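Local coordinates for protein putative Acetyltransferase (Pyrococcus horikoshii, PDB 3DDD) that binds coenzyme A and probably transfers acyl groups from it to an as yet unidentified acceptor, as members of the GNAT acetyltransferase family do, at residues A[78-83]-A[112-117]; A[87-92]-A[120-125]. One frame throughout, in Å; residues are numbered along the deposited sequence.

Contact 1. Residues A[78-83]-A[112-117]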
loop_
_atom_site.group_PDB
_atom_site.type_symbol
_atom_site.label_atom_id
_atom_site.label_comp_id
_atom_site.label_asym_id
_atom_site.label_seq_id
_atom_site.Cartn_x
_atom_site.Cartn_y
_atom_site.Cartn_z
ATOM N N GLY A 78 -3.194 -12.616 2.895
ATOM C CA GLY A 78 -3.699 -11.236 2.897
ATOM C C GLY A 78 -3.311 -10.515 4.167
ATOM O O GLY A 78 -2.948 -11.165 5.158
ATOM N N CYS A 79 -3.390 -9.174 4.143
ATOM C CA CYS A 79 -2.977 -8.353 5.279
ATOM C C CYS A 79 -3.890 -7.226 5.610
ATOM O O CYS A 79 -4.556 -6.672 4.745
ATOM C CB CYS A 79 -1.634 -7.702 5.045
ATOM S SG CYS A 79 -0.339 -8.813 4.686
ATOM N N ILE A 80 -3.916 -6.908 6.899
ATOM C CA ILE A 80 -4.631 -5.743 7.411
ATOM C C ILE A 80 -3.594 -4.885 8.159
ATOM O O ILE A 80 -2.706 -5.418 8.839
ATOM C CB ILE A 80 -5.874 -6.141 8.269
ATOM C CG1 ILE A 80 -6.711 -4.909 8.570
ATOM C CG2 ILE A 80 -5.512 -6.908 9.549
ATOM C CD1 ILE A 80 -8.045 -5.204 9.036
ATOM N N PHE A 81 -3.640 -3.583 7.916
ATOM C CA PHE A 81 -2.755 -2.616 8.554
ATOM C C PHE A 81 -3.618 -1.577 9.272
ATOM O O PHE A 81 -4.434 -0.914 8.650
ATOM C CB PHE A 81 -1.823 -1.957 7.514
ATOM C CG PHE A 81 -1.006 -2.954 6.725
ATOM C CD1 PHE A 81 0.117 -3.536 7.277
ATOM C CD2 PHE A 81 -1.385 -3.333 5.443
ATOM C CE1 PHE A 81 0.850 -4.477 6.568
ATOM C CE2 PHE A 81 -0.652 -4.241 4.723
ATOM C CZ PHE A 81 0.464 -4.818 5.273
ATOM N N PHE A 82 -3.444 -1.477 10.586
ATOM C CA PHE A 82 -4.222 -0.554 11.423
ATOM C C PHE A 82 -3.592 0.797 11.665
ATOM O O PHE A 82 -2.422 0.906 12.018
ATOM C CB PHE A 82 -4.495 -1.172 12.795
ATOM C CG PHE A 82 -5.467 -2.281 12.744
ATOM C CD1 PHE A 82 -6.810 -2.015 12.647
ATOM C CD2 PHE A 82 -5.024 -3.594 12.721
ATOM C CE1 PHE A 82 -7.715 -3.052 12.545
ATOM C CE2 PHE A 82 -5.897 -4.621 12.629
ATOM C CZ PHE A 82 -7.250 -4.363 12.547
ATOM N N TYR A 83 -4.396 1.823 11.474
ATOM C CA TYR A 83 -4.089 3.166 11.951
ATOM C C TYR A 83 -5.135 3.513 13.046
ATOM O O TYR A 83 -5.772 2.606 13.625
ATOM C CB TYR A 83 -4.085 4.134 10.764
ATOM C CG TYR A 83 -3.305 3.593 9.611
ATOM C CD1 TYR A 83 -1.940 3.379 9.725
ATOM C CD2 TYR A 83 -3.934 3.232 8.416
ATOM C CE1 TYR A 83 -1.217 2.854 8.687
ATOM C CE2 TYR A 83 -3.211 2.715 7.351
ATOM C CZ TYR A 83 -1.852 2.520 7.493
ATOM O OH TYR A 83 -1.130 1.990 6.461
ATOM N N LEU A 112 -11.493 -8.968 7.864
ATOM C CA LEU A 112 -12.563 -8.020 8.181
ATOM C C LEU A 112 -13.048 -8.211 9.608
ATOM O O LEU A 112 -13.502 -7.259 10.258
ATOM C CB LEU A 112 -13.771 -8.280 7.261
ATOM C CG LEU A 112 -14.459 -7.122 6.599
ATOM C CD1 LEU A 112 -13.355 -6.313 5.900
ATOM C CD2 LEU A 112 -15.568 -7.661 5.620
ATOM N N GLU A 113 -13.053 -9.474 10.036
ATOM C CA GLU A 113 -13.509 -9.870 11.358
ATOM C C GLU A 113 -12.634 -9.261 12.414
ATOM O O GLU A 113 -13.128 -8.781 13.443
ATOM C CB GLU A 113 -13.494 -11.396 11.493
ATOM C CG GLU A 113 -14.171 -11.930 12.734
ATOM C CD GLU A 113 -14.299 -13.454 12.724
ATOM O OE1 GLU A 113 -13.316 -14.152 12.354
ATOM O OE2 GLU A 113 -15.406 -13.941 13.055
ATOM N N ILE A 114 -11.327 -9.344 12.169
ATOM C CA ILE A 114 -10.307 -8.690 12.992
ATOM C C ILE A 114 -10.428 -7.171 12.964
ATOM O O ILE A 114 -10.303 -6.534 13.991
ATOM C CB ILE A 114 -8.868 -9.052 12.495
ATOM C CG1 ILE A 114 -8.550 -10.533 12.794
ATOM C CG2 ILE A 114 -7.808 -8.111 13.085
ATOM C CD1 ILE A 114 -7.468 -11.110 11.889
ATOM N N GLY A 115 -10.616 -6.606 11.776
ATOM C CA GLY A 115 -10.704 -5.158 11.587
ATOM C C GLY A 115 -11.914 -4.486 12.240
ATOM O O GLY A 115 -11.785 -3.408 12.825
ATOM N N ARG A 116 -13.084 -5.119 12.120
ATOM C CA ARG A 116 -14.322 -4.614 12.699
ATOM C C ARG A 116 -14.315 -4.478 14.221
ATOM O O ARG A 116 -15.019 -3.646 14.761
ATOM C CB ARG A 116 -15.464 -5.542 12.342
ATOM C CG ARG A 116 -16.041 -5.381 10.967
ATOM C CD ARG A 116 -17.188 -6.415 10.801
ATOM N NE ARG A 116 -17.787 -6.447 9.467
ATOM C CZ ARG A 116 -18.580 -5.488 8.981
ATOM N NH1 ARG A 116 -18.839 -4.373 9.671
ATOM N NH2 ARG A 116 -19.099 -5.623 7.775
ATOM N N ARG A 117 -13.577 -5.326 14.917
ATOM C CA ARG A 117 -13.450 -5.213 16.368
ATOM C C ARG A 117 -12.703 -3.960 16.769
ATOM O O ARG A 117 -12.865 -3.498 17.890
ATOM C CB ARG A 117 -12.584 -6.320 16.930
ATOM C CG ARG A 117 -13.184 -7.629 17.246
ATOM C CD ARG A 117 -12.012 -8.583 17.527
ATOM N NE ARG A 117 -12.443 -9.880 17.119
ATOM C CZ ARG A 117 -11.695 -10.797 16.549
ATOM N NH1 ARG A 117 -10.409 -10.606 16.342
ATOM N NH2 ARG A 117 -12.278 -11.939 16.216
#
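Phe82 drives the edge of its ring against helix 103-118, with CZ 3.7 Å from Gly115 CA, a carbon that lies in the plane of the ring. The same corner of the ring meets Ile114, whose CG2 sits 3.8 Å from Phe82 CZ and 4.0 Å from Phe82 CE2; the two side chains cross at about a right angle. Ile114 can offer this methyl because CG2 is anti to the backbone N, while CG1 (chi1 -70°) is anti to the carbonyl carbon. Ile80, two residues earlier on the same side of the strand, reaches out with CG1 anti to its own N (chi1 -170°) and brings CD1 to 3.7 Å from Gly115 CA. Gly115 is therefore touched by both strand side chains at once, and a CB at this point would run into the Ile80 methyl. Without one, the helix backbone comes close enough for Ile80 CA and Gly115 CA to stand 7.4 Å apart. No hydrogen bond crosses between the two segments; the contact is apolar and mostly buried. Ile80 and Phe82 also lean on Ala87 of the next strand, and Lys118 makes a cation-pi contact with the Phe82 ring. Strand 78-82 and helix 112-117 run almost parallel, 10° apart, the helix packing on one face of the central sheet as is characteristic of the GNAT fold.

Contact 2. Residues A[87-92]-A[120-125]. With COA (coenzyme A), chain B; EDO (1,2-ethanediol), chain E.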
loop_
_atom_site.group_PDB
_atom_site.type_symbol
_atom_site.label_atom_id
_atom_site.label_comp_id
_atom_site.label_asym_id
_atom_site.label_seq_id
_atom_site.Cartn_x
_atom_site.Cartn_y
_atom_site.Cartn_z
ATOM N N ALA A 87 -8.363 0.975 8.925
ATOM C CA ALA A 87 -7.381 -0.061 8.550
ATOM C C ALA A 87 -7.380 -0.162 7.046
ATOM O O ALA A 87 -8.389 0.132 6.400
ATOM C CB ALA A 87 -7.717 -1.407 9.165
ATOM N N TRP A 88 -6.230 -0.555 6.502
ATOM C CA TRP A 88 -6.085 -0.872 5.083
ATOM C C TRP A 88 -5.943 -2.372 4.906
ATOM O O TRP A 88 -5.189 -3.018 5.618
ATOM C CB TRP A 88 -4.837 -0.182 4.481
ATOM C CG TRP A 88 -5.111 0.420 3.175
ATOM C CD1 TRP A 88 -4.905 -0.142 1.941
ATOM C CD2 TRP A 88 -5.731 1.674 2.940
ATOM N NE1 TRP A 88 -5.323 0.707 0.968
ATOM C CE2 TRP A 88 -5.822 1.837 1.548
ATOM C CE3 TRP A 88 -6.148 2.715 3.766
ATOM C CZ2 TRP A 88 -6.390 2.944 0.976
ATOM C CZ3 TRP A 88 -6.681 3.834 3.186
ATOM C CH2 TRP A 88 -6.775 3.950 1.811
ATOM N N ILE A 89 -6.668 -2.938 3.954
ATOM C CA ILE A 89 -6.400 -4.319 3.571
ATOM C C ILE A 89 -5.602 -4.308 2.261
ATOM O O ILE A 89 -5.954 -3.610 1.272
ATOM C CB ILE A 89 -7.676 -5.178 3.510
ATOM C CG1 ILE A 89 -8.155 -5.466 4.936
ATOM C CG2 ILE A 89 -7.424 -6.516 2.810
ATOM C CD1 ILE A 89 -9.632 -5.839 5.050
ATOM N N GLY A 90 -4.486 -5.023 2.294
ATOM C CA GLY A 90 -3.627 -5.146 1.146
ATOM C C GLY A 90 -2.951 -6.488 1.013
ATOM O O GLY A 90 -3.113 -7.368 1.869
ATOM N N LEU A 91 -2.249 -6.677 -0.102
ATOM C CA LEU A 91 -1.399 -7.862 -0.302
ATOM C C LEU A 91 -2.215 -9.171 -0.412
ATOM O O LEU A 91 -1.717 -10.250 -0.136
ATOM C CB LEU A 91 -0.284 -7.927 0.794
ATOM C CG LEU A 91 0.738 -6.768 0.879
ATOM C CD1 LEU A 91 1.971 -7.060 1.813
ATOM C CD2 LEU A 91 1.260 -6.413 -0.532
HETATM N N MSE A 92 -3.474 -9.064 -0.860
HETATM C CA MSE A 92 -4.276 -10.241 -1.176
HETATM C C MSE A 92 -3.711 -11.004 -2.395
HETATM O O MSE A 92 -3.375 -10.419 -3.419
HETATM C CB MSE A 92 -5.719 -9.860 -1.466
HETATM C CG MSE A 92 -6.466 -9.218 -0.310
HETATM SE SE MSE A 92 -7.065 -10.459 1.038
HETATM C CE MSE A 92 -8.173 -11.597 -0.105
ATOM N N ASP A 120 -13.830 1.430 12.670
ATOM C CA ASP A 120 -15.111 1.583 11.990
ATOM C C ASP A 120 -15.026 1.870 10.490
ATOM O O ASP A 120 -16.042 1.915 9.793
ATOM C CB ASP A 120 -15.930 2.674 12.686
ATOM C CG ASP A 120 -16.335 2.280 14.112
ATOM O OD1 ASP A 120 -16.439 1.068 14.438
ATOM O OD2 ASP A 120 -16.538 3.201 14.908
ATOM N N THR A 121 -13.830 2.042 9.980
ATOM C CA THR A 121 -13.656 2.188 8.547
ATOM C C THR A 121 -12.536 1.289 8.079
ATOM O O THR A 121 -11.478 1.252 8.681
ATOM C CB THR A 121 -13.403 3.633 8.180
ATOM O OG1 THR A 121 -14.597 4.349 8.486
ATOM C CG2 THR A 121 -13.067 3.782 6.662
ATOM N N ILE A 122 -12.799 0.533 7.017
ATOM C CA ILE A 122 -11.766 -0.272 6.378
ATOM C C ILE A 122 -11.716 0.134 4.918
ATOM O O ILE A 122 -12.741 0.255 4.266
ATOM C CB ILE A 122 -12.013 -1.801 6.564
ATOM C CG1 ILE A 122 -11.822 -2.191 8.040
ATOM C CG2 ILE A 122 -11.065 -2.615 5.711
ATOM C CD1 ILE A 122 -12.411 -3.530 8.410
ATOM N N ARG A 123 -10.507 0.350 4.419
ATOM C CA ARG A 123 -10.315 0.745 3.038
ATOM C C ARG A 123 -9.266 -0.121 2.343
ATOM O O ARG A 123 -8.507 -0.855 2.971
ATOM C CB ARG A 123 -9.930 2.223 2.965
ATOM C CG ARG A 123 -11.009 3.122 3.502
ATOM C CD ARG A 123 -10.511 4.479 3.821
ATOM N NE ARG A 123 -10.434 5.365 2.662
ATOM C CZ ARG A 123 -9.596 6.392 2.567
ATOM N NH1 ARG A 123 -8.699 6.646 3.531
ATOM N NH2 ARG A 123 -9.613 7.137 1.471
ATOM N N LEU A 124 -9.252 -0.016 1.028
ATOM C CA LEU A 124 -8.350 -0.792 0.194
ATOM C C LEU A 124 -8.308 -0.224 -1.216
ATOM O O LEU A 124 -9.171 0.549 -1.608
ATOM C CB LEU A 124 -8.788 -2.261 0.142
ATOM C CG LEU A 124 -10.217 -2.560 -0.323
ATOM C CD1 LEU A 124 -10.353 -2.517 -1.864
ATOM C CD2 LEU A 124 -10.652 -3.882 0.213
ATOM N N ASP A 125 -7.303 -0.654 -1.963
ATOM C CA ASP A 125 -7.134 -0.339 -3.380
ATOM C C ASP A 125 -7.268 -1.593 -4.212
ATOM O O ASP A 125 -6.379 -2.451 -4.214
ATOM C CB ASP A 125 -5.794 0.325 -3.592
ATOM C CG ASP A 125 -5.774 1.711 -3.014
ATOM O OD1 ASP A 125 -6.498 2.561 -3.571
ATOM O OD2 ASP A 125 -5.052 1.951 -2.009
HETATM N N1A COA B . -11.536 -11.951 -12.673
HETATM C C2A COA B . -12.615 -11.257 -12.184
HETATM N N3A COA B . -13.042 -11.485 -10.892
HETATM C C4A COA B . -12.375 -12.405 -10.135
HETATM C C5A COA B . -11.280 -13.098 -10.600
HETATM C C6A COA B . -10.869 -12.866 -11.891
HETATM N N6A COA B . -10.056 -13.759 -12.410
HETATM N N7A COA B . -10.814 -13.934 -9.644
HETATM C C8A COA B . -11.594 -13.751 -8.560
HETATM N N9A COA B . -12.553 -12.806 -8.858
HETATM C C1B COA B . -13.525 -12.172 -7.950
HETATM C C2B COA B . -14.942 -12.607 -8.300
HETATM O O2B COA B . -15.899 -11.642 -7.978
HETATM C C3B COA B . -15.121 -13.790 -7.388
HETATM O O3B COA B . -16.468 -14.065 -7.206
HETATM P P3B COA B . -17.273 -15.039 -8.200
HETATM O O7A COA B . -18.606 -15.390 -7.551
HETATM O O8A COA B . -16.464 -16.294 -8.357
HETATM O O9A COA B . -17.630 -14.252 -9.415
HETATM C C4B COA B . -14.447 -13.251 -6.151
HETATM O O4B COA B . -13.275 -12.653 -6.655
HETATM C C5B COA B . -14.129 -14.280 -5.087
HETATM O O5B COA B . -13.499 -15.366 -5.677
HETATM P P1A COA B . -12.450 -16.194 -4.811
HETATM O O1A COA B . -12.398 -17.603 -5.341
HETATM O O2A COA B . -12.762 -16.185 -3.339
HETATM O O3A COA B . -11.119 -15.350 -5.105
HETATM P P2A COA B . -9.665 -16.023 -5.205
HETATM O O4A COA B . -9.379 -17.155 -4.285
HETATM O O5A COA B . -9.392 -16.392 -6.653
HETATM O O6A COA B . -8.703 -14.754 -4.895
HETATM C CBP COA B . -7.731 -12.592 -5.706
HETATM C CCP COA B . -8.957 -13.519 -5.540
HETATM C CDP COA B . -6.918 -12.657 -4.413
HETATM C CEP COA B . -8.282 -11.169 -5.889
HETATM C CAP COA B . -6.904 -12.777 -6.996
HETATM O OAP COA B . -7.326 -13.847 -7.777
HETATM C C9P COA B . -5.395 -12.788 -6.880
HETATM O O9P COA B . -4.672 -13.493 -5.959
HETATM N N8P COA B . -4.694 -12.074 -7.731
HETATM C C7P COA B . -3.621 -11.280 -7.200
HETATM C C6P COA B . -3.449 -9.976 -7.927
HETATM C C5P COA B . -4.747 -9.283 -8.165
HETATM O O5P COA B . -4.981 -8.989 -9.364
HETATM N N4P COA B . -5.568 -9.045 -7.101
HETATM C C3P COA B . -5.215 -8.646 -5.717
HETATM C C2P COA B . -5.182 -7.125 -5.379
HETATM S S1P COA B . -6.761 -6.218 -5.133
HETATM C C1 EDO E . -15.284 -1.742 9.803
HETATM O O1 EDO E . -16.043 -1.919 10.997
HETATM C C2 EDO E . -16.233 -1.819 8.621
HETATM O O2 EDO E . -17.306 -0.883 8.772
HETATM O O HOH W 1 -5.403 -2.314 -0.896
#
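Trp88 and Arg123, neighbours across two parallel strands, make the dense half of this contact. Arg123 CB lies over the six-membered ring of Trp88, 3.8 Å from its centroid and 16° off the normal, a CH-pi contact. The arginine chain then bends at chi3 (82°) and returns to the rim of the indole, where NH1 is 3.5 Å from Trp88 CZ3; guanidinium and ring planes are steeply inclined, 68° apart. Farther round the indole, Trp88 NE1 makes a weak, bent bond to Asp125 OD2 at 3.2 Å. Beneath this runs regular parallel pairing: Ala87 N to Thr121 O, Arg123 N to Ala87 O at 2.9 Å, and Ile89 N to Arg123 O. On the other face Ile89 CD1 packs 3.6 Å from Ile122 CG2.

Toward coenzyme A the strands part. After Ile89 the direct bonds give way to a water between the strands that accepts from Asp125 N at 2.7 Å and sits close to Ile89 O. Beyond it Met92 O approaches C3P of coenzyme A at 3.4 Å, and Asp125 O lies 3.9 Å from its S1P. Replacing Trp88 by an alanine is likely to open a gap beside Arg123 CB and cost Asp125 OD2 its weak indole N-H, leaving it to Arg265.

The buried charges find partners beyond the two strands: Arg123 NH2 forms salt bridges with Glu142 and Glu274, and Asp125 pairs with Arg265 and bonds to Thr145. The chemistry thus implies a polar network on the Trp88 face, whose salt bridges probably offset the cost of burying these charges, and greasy packing on the Ile89 face; the parting of the strands beside the coenzyme A sulfur is consistent with the V-shaped splay of GNAT enzymes.

Strand 86-94 joins the two contacts: it lies between strand 73-82 of contact 1 and strand 121-126 of contact 2, and their centres are about 7 Å apart. Direct backbone pairing connects them, Phe81 O to Trp88 N at 2.8 Å and Cys79 N to Gly90 O at 2.9 Å, both probable hydrogen bonds. Helix 103-118 links the paired strands of contact 2 along the chain and presents Gly115 and Ile114 to contact 1, while its Leu112 touches Ile89. Their relation to coenzyme A differs. Contact 2 includes Met92 and Asp125 of the pocket, whereas in contact 1 the Ile80 side chain remains about 13 Å from the cofactor.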